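Local coordinates for protein succinate-semialdehyde dehydrogenase (Streptococcus pyogenes MGAS1882, PDB 4OGD) that probably oxidises succinic semialdehyde to succinate as a GabD-type member of the aldehyde dehydrogenase family, and binds NADP+ as its cofactor, at residues Ile69-Met74 with Gly293-Pro298; Ala235-Asp240 with Glu379-Ser384; Ala312-Gln317 with His340-Thr345; Lys319-His324 with Ala348-Asp353. All coordinates share one frame; numbering follows the deposited sequence.

Interaction 1: Ile69-Met74 with Gly293-Pro298; sequences IMTKDM and GDPMDP
The branch methyl of T71 meets P295 and M296, the two middle residues of a type I beta turn from D294 to D297, and so joins helix 63-74 to the loop between helices 276-288 and 308-323. In this aldehyde dehydrogenase fold the contact probably joins the cofactor-binding part of the subunit to the catalytic part. T71 CG2 lies 3.8 Å from P295 CG and 3.7 Å from M296 SD, so one methyl serves both a proline ring and a thioether. It can do so because CG2 stands anti to the backbone N of T71, while the hydroxyl, at chi1 -65°, stays beside that N and bonds to the carbonyl of K76. The residue thus divides its labour: the oxygen is used at the end of its own helix, the methyl faces the turn. One residue further, K72 crosses M296 at about a right angle, with K72 CE 4.0 Å from M296 CG. Its ammonium is engaged elsewhere, in a salt bridge to E68 and a cation-pi contact with Y7. Y7, on strand 4-7, also touches T71, P295 and M296 and so lies against both partners, while F78 adds a side-chain contact to M296 and A81 one to T71. The turn is held by its own bonds and by a backbone bond of P295 to F78. D297 N reaches D294 O at 2.9 Å, and an Asx turn overlaps the first three residues: M296 N donates to D294 OD1 at 2.9 Å, approaching that oxygen from above the carboxylate, 53° out of its plane.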
loop_
_atom_site.group_PDB
_atom_site.type_symbol
_atom_site.label_atom_id
_atom_site.label_comp_id
_atom_site.label_asym_id
_atom_site.label_seq_id
_atom_site.Cartn_x
_atom_site.Cartn_y
_atom_site.Cartn_z
ATOM N N ILE A 69 -10.058 32.139 3.181
ATOM C CA ILE A 69 -10.848 31.057 3.761
ATOM C C ILE A 69 -9.959 30.198 4.658
ATOM O O ILE A 69 -10.344 29.826 5.771
ATOM C CB ILE A 69 -11.496 30.196 2.664
ATOM C CG1 ILE A 69 -12.709 30.929 2.086
ATOM C CG2 ILE A 69 -11.916 28.835 3.215
ATOM C CD1 ILE A 69 -13.312 30.253 0.874
ATOM N N MET A 70 -8.750 29.919 4.189
ATOM C CA MET A 70 -7.827 29.111 4.983
ATOM C C MET A 70 -7.337 29.843 6.240
ATOM O O MET A 70 -7.298 29.265 7.329
ATOM C CB MET A 70 -6.657 28.641 4.130
ATOM C CG MET A 70 -7.066 27.649 3.074
ATOM S SD MET A 70 -5.627 26.932 2.263
ATOM C CE MET A 70 -5.495 27.965 0.808
ATOM N N THR A 71 -6.986 31.115 6.089
ATOM C CA THR A 71 -6.573 31.929 7.235
ATOM C C THR A 71 -7.678 32.022 8.294
ATOM O O THR A 71 -7.427 31.852 9.495
ATOM C CB THR A 71 -6.176 33.342 6.783
ATOM O OG1 THR A 71 -5.010 33.271 5.949
ATOM C CG2 THR A 71 -5.893 34.237 8.000
ATOM N N LYS A 72 -8.904 32.290 7.854
ATOM C CA LYS A 72 -10.019 32.389 8.791
ATOM C C LYS A 72 -10.379 31.061 9.468
ATOM O O LYS A 72 -10.868 31.059 10.596
ATOM C CB LYS A 72 -11.239 33.053 8.128
ATOM C CG LYS A 72 -10.993 34.515 7.698
ATOM C CD LYS A 72 -10.775 35.436 8.900
ATOM C CE LYS A 72 -10.255 36.823 8.493
ATOM N NZ LYS A 72 -11.255 37.620 7.710
ATOM N N ASP A 73 -10.118 29.937 8.799
ATOM C CA ASP A 73 -10.380 28.615 9.384
ATOM C C ASP A 73 -9.327 28.236 10.426
ATOM O O ASP A 73 -9.649 27.880 11.570
ATOM C CB ASP A 73 -10.373 27.515 8.301
ATOM C CG ASP A 73 -11.764 27.211 7.732
ATOM O OD1 ASP A 73 -12.783 27.789 8.173
ATOM O OD2 ASP A 73 -11.828 26.355 6.827
ATOM N N MET A 74 -8.064 28.297 10.033
ATOM C CA MET A 74 -7.032 27.692 10.868
ATOM C C MET A 74 -5.871 28.603 11.251
ATOM O O MET A 74 -4.922 28.158 11.897
ATOM C CB MET A 74 -6.551 26.366 10.255
ATOM C CG MET A 74 -6.162 26.429 8.786
ATOM S SD MET A 74 -4.649 27.339 8.487
ATOM C CE MET A 74 -3.488 26.347 9.442
ATOM N N GLY A 293 0.988 38.288 15.425
ATOM C CA GLY A 293 -0.149 39.181 15.328
ATOM C C GLY A 293 -1.170 38.723 14.311
ATOM O O GLY A 293 -1.308 37.527 14.041
ATOM N N ASP A 294 -1.885 39.694 13.759
ATOM C CA ASP A 294 -2.964 39.471 12.802
ATOM C C ASP A 294 -2.447 38.749 11.553
ATOM O O ASP A 294 -1.673 39.316 10.799
ATOM C CB ASP A 294 -3.526 40.851 12.426
ATOM C CG ASP A 294 -4.686 40.782 11.460
ATOM O OD1 ASP A 294 -5.033 39.678 10.988
ATOM O OD2 ASP A 294 -5.252 41.860 11.159
ATOM N N PRO A 295 -2.878 37.494 11.320
ATOM C CA PRO A 295 -2.345 36.785 10.144
ATOM C C PRO A 295 -2.765 37.397 8.798
ATOM O O PRO A 295 -2.156 37.074 7.777
ATOM C CB PRO A 295 -2.912 35.364 10.296
ATOM C CG PRO A 295 -4.160 35.543 11.097
ATOM C CD PRO A 295 -3.839 36.668 12.074
ATOM N N MET A 296 -3.760 38.278 8.793
ATOM C CA MET A 296 -4.123 38.969 7.556
ATOM C C MET A 296 -3.187 40.138 7.250
ATOM O O MET A 296 -3.135 40.611 6.116
ATOM C CB MET A 296 -5.581 39.442 7.585
ATOM C CG MET A 296 -6.617 38.318 7.583
ATOM S SD MET A 296 -6.635 37.278 6.102
ATOM C CE MET A 296 -7.301 38.426 4.897
ATOM N N ASP A 297 -2.441 40.588 8.258
ATOM C CA ASP A 297 -1.548 41.738 8.125
ATOM C C ASP A 297 -0.247 41.296 7.469
ATOM O O ASP A 297 0.398 40.368 7.950
ATOM C CB ASP A 297 -1.259 42.301 9.522
ATOM C CG ASP A 297 -0.554 43.656 9.502
ATOM O OD1 ASP A 297 0.283 43.925 8.611
ATOM O OD2 ASP A 297 -0.840 44.458 10.414
ATOM N N PRO A 298 0.157 41.968 6.377
ATOM C CA PRO A 298 1.408 41.608 5.692
ATOM C C PRO A 298 2.663 41.745 6.562
ATOM O O PRO A 298 3.677 41.123 6.252
ATOM C CB PRO A 298 1.461 42.594 4.516
ATOM C CG PRO A 298 0.562 43.730 4.924
ATOM C CD PRO A 298 -0.539 43.077 5.702
#

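Interaction 2: Ala235-Asp240 with Glu379-Ser384; sequences AFIILD and EVANDS
A235 and I237 set their side chains against A381, a single small residue of helix 374-382 lying on strand 235-238. This is the tight part of the contact. A235 CB and A381 CB are 3.8 Å apart, and I237 CD1 reaches the same methyl at 3.7 Å, so A381 CB sits against two alternate side chains on one face of the strand. With two alanines facing each other the backbones come close, the CA atoms of A235 and A381 being 5.5 Å apart. I237 reaches in by length: CG1 is placed beside its backbone N, with chi2 extended at 175°, and the delta methyl is carried to the helix. I237 also touches I392 and I407, which continue the apolar surface.

The surroundings become polar as the helix ends. R268, from the adjacent strand 268-272, donates through NH1 to the carbonyl O of V380 and through NH2 to that of A381, satisfying carbonyls at the helix terminus. N382 begins its side chain away from the strand and bonds to the backbone of K406 and E408, while E379 and, on the other segment, D240 are exposed and stand apart from the apolar pairs. F236 points to the other face of the sheet, where it packs on helix 244-256. Helices on both faces of a largely parallel sheet mark a three-layer alpha/beta/alpha sandwich; here helix 374-382 forms the connection of the beta-alpha-beta crossover between strands 365-371 and 391-393, in what is probably the catalytic domain of the aldehyde dehydrogenase fold.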
loop_
_atom_site.group_PDB
_atom_site.type_symbol
_atom_site.label_atom_id
_atom_site.label_comp_id
_atom_site.label_asym_id
_atom_site.label_seq_id
_atom_site.Cartn_x
_atom_site.Cartn_y
_atom_site.Cartn_z
ATOM N N ALA A 235 15.194 15.678 11.220
ATOM C CA ALA A 235 16.519 16.137 11.623
ATOM C C ALA A 235 17.113 17.069 10.560
ATOM O O ALA A 235 17.199 16.710 9.378
ATOM C CB ALA A 235 17.430 14.956 11.862
ATOM N N PHE A 236 17.522 18.258 11.002
ATOM C CA PHE A 236 18.191 19.257 10.179
ATOM C C PHE A 236 19.639 19.186 10.658
ATOM O O PHE A 236 19.959 19.661 11.749
ATOM C CB PHE A 236 17.533 20.621 10.471
ATOM C CG PHE A 236 18.041 21.789 9.638
ATOM C CD1 PHE A 236 19.338 22.263 9.773
ATOM C CD2 PHE A 236 17.171 22.475 8.789
ATOM C CE1 PHE A 236 19.782 23.367 9.038
ATOM C CE2 PHE A 236 17.597 23.578 8.052
ATOM C CZ PHE A 236 18.900 24.029 8.174
ATOM N N ILE A 237 20.497 18.550 9.858
ATOM C CA ILE A 237 21.851 18.187 10.286
ATOM C C ILE A 237 22.883 19.146 9.701
ATOM O O ILE A 237 23.024 19.260 8.478
ATOM C CB ILE A 237 22.204 16.760 9.848
ATOM C CG1 ILE A 237 21.100 15.776 10.252
ATOM C CG2 ILE A 237 23.548 16.340 10.441
ATOM C CD1 ILE A 237 21.335 14.355 9.748
ATOM N N ILE A 238 23.594 19.841 10.582
ATOM C CA ILE A 238 24.589 20.823 10.170
ATOM C C ILE A 238 25.975 20.181 10.170
ATOM O O ILE A 238 26.555 19.943 11.232
ATOM C CB ILE A 238 24.555 22.042 11.106
ATOM C CG1 ILE A 238 23.145 22.633 11.144
ATOM C CG2 ILE A 238 25.565 23.100 10.668
ATOM C CD1 ILE A 238 22.996 23.754 12.128
ATOM N N LEU A 239 26.491 19.878 8.982
ATOM C CA LEU A 239 27.783 19.200 8.867
ATOM C C LEU A 239 28.951 20.148 9.101
ATOM O O LEU A 239 28.781 21.373 9.188
ATOM C CB LEU A 239 27.925 18.508 7.506
ATOM C CG LEU A 239 26.845 17.475 7.182
ATOM C CD1 LEU A 239 27.200 16.687 5.935
ATOM C CD2 LEU A 239 26.657 16.543 8.361
ATOM N N ASP A 240 30.143 19.568 9.203
ATOM C CA ASP A 240 31.340 20.337 9.535
ATOM C C ASP A 240 31.766 21.334 8.456
ATOM O O ASP A 240 32.617 22.195 8.696
ATOM C CB ASP A 240 32.501 19.398 9.917
ATOM C CG ASP A 240 32.888 18.430 8.802
ATOM O OD1 ASP A 240 32.338 18.507 7.685
ATOM O OD2 ASP A 240 33.767 17.575 9.043
ATOM N N GLU A 379 23.390 8.716 13.656
ATOM C CA GLU A 379 22.787 7.867 14.688
ATOM C C GLU A 379 21.601 8.549 15.379
ATOM O O GLU A 379 20.522 7.956 15.517
ATOM C CB GLU A 379 23.846 7.492 15.730
ATOM C CG GLU A 379 23.354 6.539 16.820
ATOM C CD GLU A 379 23.259 5.106 16.339
ATOM O OE1 GLU A 379 23.970 4.758 15.371
ATOM O OE2 GLU A 379 22.479 4.326 16.928
ATOM N N VAL A 380 21.798 9.796 15.806
ATOM C CA VAL A 380 20.724 10.550 16.450
ATOM C C VAL A 380 19.585 10.830 15.461
ATOM O O VAL A 380 18.417 10.644 15.786
ATOM C CB VAL A 380 21.241 11.857 17.092
ATOM C CG1 VAL A 380 20.090 12.691 17.617
ATOM C CG2 VAL A 380 22.195 11.529 18.225
ATOM N N ALA A 381 19.932 11.234 14.245
ATOM C CA ALA A 381 18.919 11.461 13.217
ATOM C C ALA A 381 18.017 10.240 13.029
ATOM O O ALA A 381 16.794 10.378 12.880
ATOM C CB ALA A 381 19.583 11.856 11.893
ATOM N N ASN A 382 18.618 9.049 13.066
ATOM C CA ASN A 382 17.880 7.815 12.800
ATOM C C ASN A 382 17.255 7.201 14.040
ATOM O O ASN A 382 16.447 6.274 13.927
ATOM C CB ASN A 382 18.773 6.790 12.099
ATOM C CG ASN A 382 19.123 7.203 10.692
ATOM O OD1 ASN A 382 18.439 8.038 10.106
ATOM N ND2 ASN A 382 20.181 6.614 10.130
ATOM N N ASP A 383 17.639 7.699 15.216
ATOM C CA ASP A 383 17.031 7.239 16.457
ATOM C C ASP A 383 15.715 7.980 16.639
ATOM O O ASP A 383 15.599 8.889 17.461
ATOM C CB ASP A 383 17.966 7.462 17.650
ATOM C CG ASP A 383 17.409 6.906 18.948
ATOM O OD1 ASP A 383 16.612 5.941 18.896
ATOM O OD2 ASP A 383 17.779 7.429 20.029
ATOM N N SER A 384 14.724 7.583 15.850
ATOM C CA SER A 384 13.459 8.306 15.788
ATOM C C SER A 384 12.357 7.349 15.376
ATOM O O SER A 384 12.591 6.434 14.584
ATOM C CB SER A 384 13.567 9.426 14.754
ATOM O OG SER A 384 12.362 10.173 14.681
#

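Interaction 3: Ala312-Gln317 with His340-Thr345; sequences ADVLDQ and HFVMPT
Helix 308-323 approaches the extended segment leading into strand 345-348 most nearly at L315 and V342, whose CA atoms are 7.6 Å apart, a spacing that is bridged by side chains alone. V342 does the bridging with one methyl. Its CG1, placed anti to the backbone N at chi1 174°, lies 4.1 Å from V314 CG1 and 4.3 Å from L315 CD2, so that two successive helix residues share a single branch. V314 points directly at the segment and is buried. L315 leaves the helix more obliquely and is exposed, and it is the extended end of its chain that brings CD2 back to V342. These are ordinary van der Waals distances between apolar groups.

The topology is that of a helix followed by a pair of antiparallel strands at the margin of the seven-stranded sheet: helix 308-323 runs into the outermost strand 327-330, whose partner, strand 345-348, is entered through the loop that holds V342. The packing therefore lays the helix against the entry to the second strand, and V342 also touches K311, one turn earlier on the helix. K311 NZ makes a weak hydrogen bond to the carbonyl O of F341, whose ring meets H337 edge-to-face. Further along, Q317 donates through NE2 to the carbonyl O of E360 and to OE1 of Q359. Where the strand begins, T345 OG1 donates at 2.8 Å to M343 O, from 42° above the carbonyl plane, folding the threonine hydroxyl back across P344.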
loop_
_atom_site.group_PDB
_atom_site.type_symbol
_atom_site.label_atom_id
_atom_site.label_comp_id
_atom_site.label_asym_id
_atom_site.label_seq_id
_atom_site.Cartn_x
_atom_site.Cartn_y
_atom_site.Cartn_z
ATOM N N ALA A 312 -2.537 24.658 23.915
ATOM C CA ALA A 312 -2.379 23.977 25.198
ATOM C C ALA A 312 -1.410 22.806 25.090
ATOM O O ALA A 312 -0.515 22.647 25.930
ATOM C CB ALA A 312 -3.721 23.512 25.731
ATOM N N ASP A 313 -1.588 21.996 24.051
ATOM C CA ASP A 313 -0.727 20.835 23.833
ATOM C C ASP A 313 0.739 21.221 23.649
ATOM O O ASP A 313 1.632 20.580 24.214
ATOM C CB ASP A 313 -1.219 20.021 22.632
ATOM C CG ASP A 313 -2.552 19.346 22.885
ATOM O OD1 ASP A 313 -2.990 19.279 24.056
ATOM O OD2 ASP A 313 -3.158 18.866 21.904
ATOM N N VAL A 314 0.991 22.265 22.861
ATOM C CA VAL A 314 2.357 22.732 22.650
ATOM C C VAL A 314 2.972 23.272 23.945
ATOM O O VAL A 314 4.115 22.965 24.266
ATOM C CB VAL A 314 2.453 23.784 21.523
ATOM C CG1 VAL A 314 3.823 24.452 21.527
ATOM C CG2 VAL A 314 2.205 23.133 20.168
ATOM N N LEU A 315 2.203 24.054 24.696
ATOM C CA LEU A 315 2.699 24.587 25.965
ATOM C C LEU A 315 3.003 23.457 26.943
ATOM O O LEU A 315 4.019 23.497 27.644
ATOM C CB LEU A 315 1.707 25.573 26.578
ATOM C CG LEU A 315 1.530 26.891 25.822
ATOM C CD1 LEU A 315 0.426 27.730 26.460
ATOM C CD2 LEU A 315 2.824 27.673 25.738
ATOM N N ASP A 316 2.135 22.448 26.975
ATOM C CA ASP A 316 2.362 21.286 27.834
ATOM C C ASP A 316 3.622 20.517 27.436
ATOM O O ASP A 316 4.323 19.989 28.299
ATOM C CB ASP A 316 1.161 20.337 27.828
ATOM C CG ASP A 316 -0.036 20.903 28.564
ATOM O OD1 ASP A 316 0.125 21.905 29.287
ATOM O OD2 ASP A 316 -1.138 20.338 28.421
ATOM N N GLN A 317 3.913 20.446 26.137
ATOM C CA GLN A 317 5.120 19.748 25.699
ATOM C C GLN A 317 6.392 20.478 26.098
ATOM O O GLN A 317 7.386 19.842 26.471
ATOM C CB GLN A 317 5.112 19.523 24.189
ATOM C CG GLN A 317 4.193 18.406 23.751
ATOM C CD GLN A 317 4.192 18.237 22.247
ATOM O OE1 GLN A 317 3.917 19.184 21.508
ATOM N NE2 GLN A 317 4.517 17.038 21.784
ATOM N N HIS A 340 -4.741 32.133 19.644
ATOM C CA HIS A 340 -4.011 30.983 20.178
ATOM C C HIS A 340 -2.499 31.069 19.969
ATOM O O HIS A 340 -1.884 30.162 19.401
ATOM C CB HIS A 340 -4.565 29.696 19.570
ATOM C CG HIS A 340 -6.061 29.638 19.565
ATOM N ND1 HIS A 340 -6.812 29.771 20.714
ATOM C CD2 HIS A 340 -6.943 29.483 18.551
ATOM C CE1 HIS A 340 -8.095 29.692 20.407
ATOM N NE2 HIS A 340 -8.202 29.516 19.102
ATOM N N PHE A 341 -1.891 32.146 20.456
ATOM C CA PHE A 341 -0.471 32.405 20.210
ATOM C C PHE A 341 0.500 31.674 21.142
ATOM O O PHE A 341 0.288 31.594 22.357
ATOM C CB PHE A 341 -0.187 33.908 20.277
ATOM C CG PHE A 341 -0.713 34.681 19.097
ATOM C CD1 PHE A 341 -0.004 34.709 17.909
ATOM C CD2 PHE A 341 -1.905 35.382 19.182
ATOM C CE1 PHE A 341 -0.471 35.414 16.819
ATOM C CE2 PHE A 341 -2.390 36.094 18.094
ATOM C CZ PHE A 341 -1.667 36.111 16.907
ATOM N N VAL A 342 1.575 31.158 20.553
ATOM C CA VAL A 342 2.708 30.608 21.289
ATOM C C VAL A 342 3.957 31.305 20.761
ATOM O O VAL A 342 4.169 31.373 19.548
ATOM C CB VAL A 342 2.819 29.071 21.078
ATOM C CG1 VAL A 342 4.094 28.510 21.721
ATOM C CG2 VAL A 342 1.586 28.369 21.629
ATOM N N MET A 343 4.782 31.859 21.645
ATOM C CA MET A 343 5.977 32.546 21.159
ATOM C C MET A 343 7.043 31.539 20.747
ATOM O O MET A 343 7.086 30.428 21.284
ATOM C CB MET A 343 6.532 33.538 22.191
ATOM C CG MET A 343 7.526 32.964 23.177
ATOM S SD MET A 343 8.274 34.275 24.183
ATOM C CE MET A 343 9.557 34.866 23.089
ATOM N N PRO A 344 7.883 31.911 19.772
ATOM C CA PRO A 344 9.003 31.053 19.375
ATOM C C PRO A 344 9.844 30.721 20.600
ATOM O O PRO A 344 10.196 31.610 21.375
ATOM C CB PRO A 344 9.784 31.932 18.401
ATOM C CG PRO A 344 8.747 32.854 17.834
ATOM C CD PRO A 344 7.847 33.160 18.993
ATOM N N THR A 345 10.128 29.440 20.786
ATOM C CA THR A 345 10.765 28.967 22.001
ATOM C C THR A 345 11.858 27.998 21.574
ATOM O O THR A 345 11.664 27.236 20.629
ATOM C CB THR A 345 9.733 28.247 22.885
ATOM O OG1 THR A 345 8.679 29.159 23.226
ATOM C CG2 THR A 345 10.370 27.707 24.161
#

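Interaction 4: Lys319-His324 with Ala348-Asp353; sequences KLALDH and AGLTKD
A321 and H324, at the end of helix 308-323, face L350 and D353 in the loop that follows strand 345-348; the helix precedes and the loop follows the antiparallel pair 327-330 and 345-348 at the margin of the sheet. At the start of the helical segment, K319 reaches one turn ahead along its own helix, its NZ bonded at 2.7 Å to the syn lone pair of D323 OD2 in a salt bridge. L320 packs on P355. A321 makes the apolar contact: its CB lies 4.4 Å from L350 CD2, and L350 also touches E367 and Y369 on strand 365-371. The carbonyl O of A321 accepts from the side-chain amide of N354, a tie to the residue that follows D353 in the same loop. L322 points away and touches L328. H324, the first residue to leave helical geometry, turns the edge of its ring to the last turn of the helix, with L320 O in the ring plane, while D353 O stands 4.3 Å from its ND1, obliquely placed. The polar links here pass through two waters. One donates at 2.8 Å to G349 O, receives the backbone N-H of T351 at 3.1 Å and donates only weakly to H324 O. A second water makes the firmer bridge, donating at 3.1 Å to H324 O and at 2.8 Å to T351 OG1.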
loop_
_atom_site.group_PDB
_atom_site.type_symbol
_atom_site.label_atom_id
_atom_site.label_comp_id
_atom_site.label_asym_id
_atom_site.label_seq_id
_atom_site.Cartn_x
_atom_site.Cartn_y
_atom_site.Cartn_z
ATOM N N LYS A 319 6.620 22.440 28.694
ATOM C CA LYS A 319 6.683 22.229 30.141
ATOM C C LYS A 319 7.207 20.836 30.484
ATOM O O LYS A 319 8.045 20.683 31.378
ATOM C CB LYS A 319 5.314 22.449 30.783
ATOM C CG LYS A 319 5.313 22.177 32.287
ATOM C CD LYS A 319 4.128 22.822 32.979
ATOM C CE LYS A 319 4.333 22.848 34.488
ATOM N NZ LYS A 319 4.628 21.489 35.017
ATOM N N LEU A 320 6.709 19.830 29.769
ATOM C CA LEU A 320 7.173 18.454 29.938
ATOM C C LEU A 320 8.676 18.363 29.702
ATOM O O LEU A 320 9.388 17.688 30.446
ATOM C CB LEU A 320 6.431 17.517 28.980
ATOM C CG LEU A 320 6.731 16.024 29.154
ATOM C CD1 LEU A 320 6.250 15.544 30.520
ATOM C CD2 LEU A 320 6.107 15.193 28.041
ATOM N N ALA A 321 9.156 19.042 28.665
ATOM C CA ALA A 321 10.582 19.049 28.356
ATOM C C ALA A 321 11.399 19.591 29.521
ATOM O O ALA A 321 12.408 19.005 29.905
ATOM C CB ALA A 321 10.856 19.869 27.101
ATOM N N LEU A 322 10.968 20.726 30.063
ATOM C CA LEU A 322 11.692 21.371 31.152
ATOM C C LEU A 322 11.586 20.583 32.455
ATOM O O LEU A 322 12.556 20.506 33.220
ATOM C CB LEU A 322 11.189 22.802 31.350
ATOM C CG LEU A 322 11.268 23.673 30.096
ATOM C CD1 LEU A 322 10.690 25.059 30.354
ATOM C CD2 LEU A 322 12.702 23.776 29.584
ATOM N N ASP A 323 10.415 19.999 32.701
ATOM C CA ASP A 323 10.202 19.197 33.902
ATOM C C ASP A 323 11.090 17.957 33.903
ATOM O O ASP A 323 11.381 17.392 34.959
ATOM C CB ASP A 323 8.730 18.794 34.046
ATOM C CG ASP A 323 7.839 19.951 34.474
ATOM O OD1 ASP A 323 8.359 21.056 34.725
ATOM O OD2 ASP A 323 6.611 19.743 34.572
ATOM N N HIS A 324 11.524 17.536 32.719
ATOM C CA HIS A 324 12.391 16.372 32.605
ATOM C C HIS A 324 13.846 16.724 32.313
ATOM O O HIS A 324 14.615 15.873 31.864
ATOM C CB HIS A 324 11.839 15.390 31.568
ATOM C CG HIS A 324 10.640 14.636 32.046
ATOM N ND1 HIS A 324 10.721 13.353 32.553
ATOM C CD2 HIS A 324 9.335 14.985 32.123
ATOM C CE1 HIS A 324 9.517 12.945 32.906
ATOM N NE2 HIS A 324 8.655 13.918 32.656
ATOM N N ALA A 348 17.047 22.938 24.592
ATOM C CA ALA A 348 18.212 22.109 24.326
ATOM C C ALA A 348 18.386 21.153 25.499
ATOM O O ALA A 348 17.527 21.087 26.380
ATOM C CB ALA A 348 19.452 22.977 24.130
ATOM N N GLY A 349 19.481 20.403 25.508
ATOM C CA GLY A 349 19.743 19.469 26.589
ATOM C C GLY A 349 18.723 18.353 26.764
ATOM O O GLY A 349 18.486 17.901 27.885
ATOM N N LEU A 350 18.112 17.905 25.669
ATOM C CA LEU A 350 17.229 16.750 25.737
ATOM C C LEU A 350 18.058 15.472 25.847
ATOM O O LEU A 350 18.947 15.230 25.031
ATOM C CB LEU A 350 16.323 16.679 24.501
ATOM C CG LEU A 350 15.262 17.779 24.364
ATOM C CD1 LEU A 350 14.756 17.857 22.927
ATOM C CD2 LEU A 350 14.095 17.546 25.312
ATOM N N THR A 351 17.765 14.663 26.860
ATOM C CA THR A 351 18.366 13.342 26.990
ATOM C C THR A 351 17.332 12.282 26.628
ATOM O O THR A 351 16.137 12.573 26.531
ATOM C CB THR A 351 18.901 13.100 28.422
ATOM O OG1 THR A 351 17.817 13.151 29.359
ATOM C CG2 THR A 351 19.916 14.158 28.787
ATOM N N LYS A 352 17.785 11.049 26.442
ATOM C CA LYS A 352 16.903 9.989 25.956
ATOM C C LYS A 352 15.774 9.619 26.911
ATOM O O LYS A 352 14.744 9.089 26.488
ATOM C CB LYS A 352 17.709 8.753 25.591
ATOM C CG LYS A 352 18.563 8.943 24.370
ATOM C CD LYS A 352 19.326 7.678 24.075
ATOM C CE LYS A 352 20.278 7.869 22.926
ATOM N NZ LYS A 352 21.067 6.624 22.698
ATOM N N ASP A 353 15.963 9.899 28.195
ATOM C CA ASP A 353 14.937 9.608 29.188
ATOM C C ASP A 353 13.922 10.738 29.290
ATOM O O ASP A 353 12.947 10.640 30.034
ATOM C CB ASP A 353 15.581 9.351 30.547
ATOM C CG ASP A 353 16.781 10.231 30.786
ATOM O OD1 ASP A 353 17.838 9.693 31.186
ATOM O OD2 ASP A 353 16.673 11.457 30.563
HETATM O O HOH W 1 16.572 16.301 29.227
HETATM O O HOH W 2 17.583 15.116 31.400
#

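How the interactions relate
Interactions 3 and 4 use successive turns of helix 308-323, with centres 15 Å apart, and are joined through that helix rather than by a touch. Interaction 1 adjoins this unit: G293 O lies 3.2 Å from F341 CZ of interaction 3. At the other end, K352 CE of interaction 4 is 3.9 Å from D383 OD2 of interaction 2, whose long loop holds both 3 and 4. A chain of neighbours therefore runs over the 34 Å between the centres of interactions 1 and 2, from the junction of the two halves into what is probably the catalytic half. All four join parts of the framework, and none is known to line the NADP+ site.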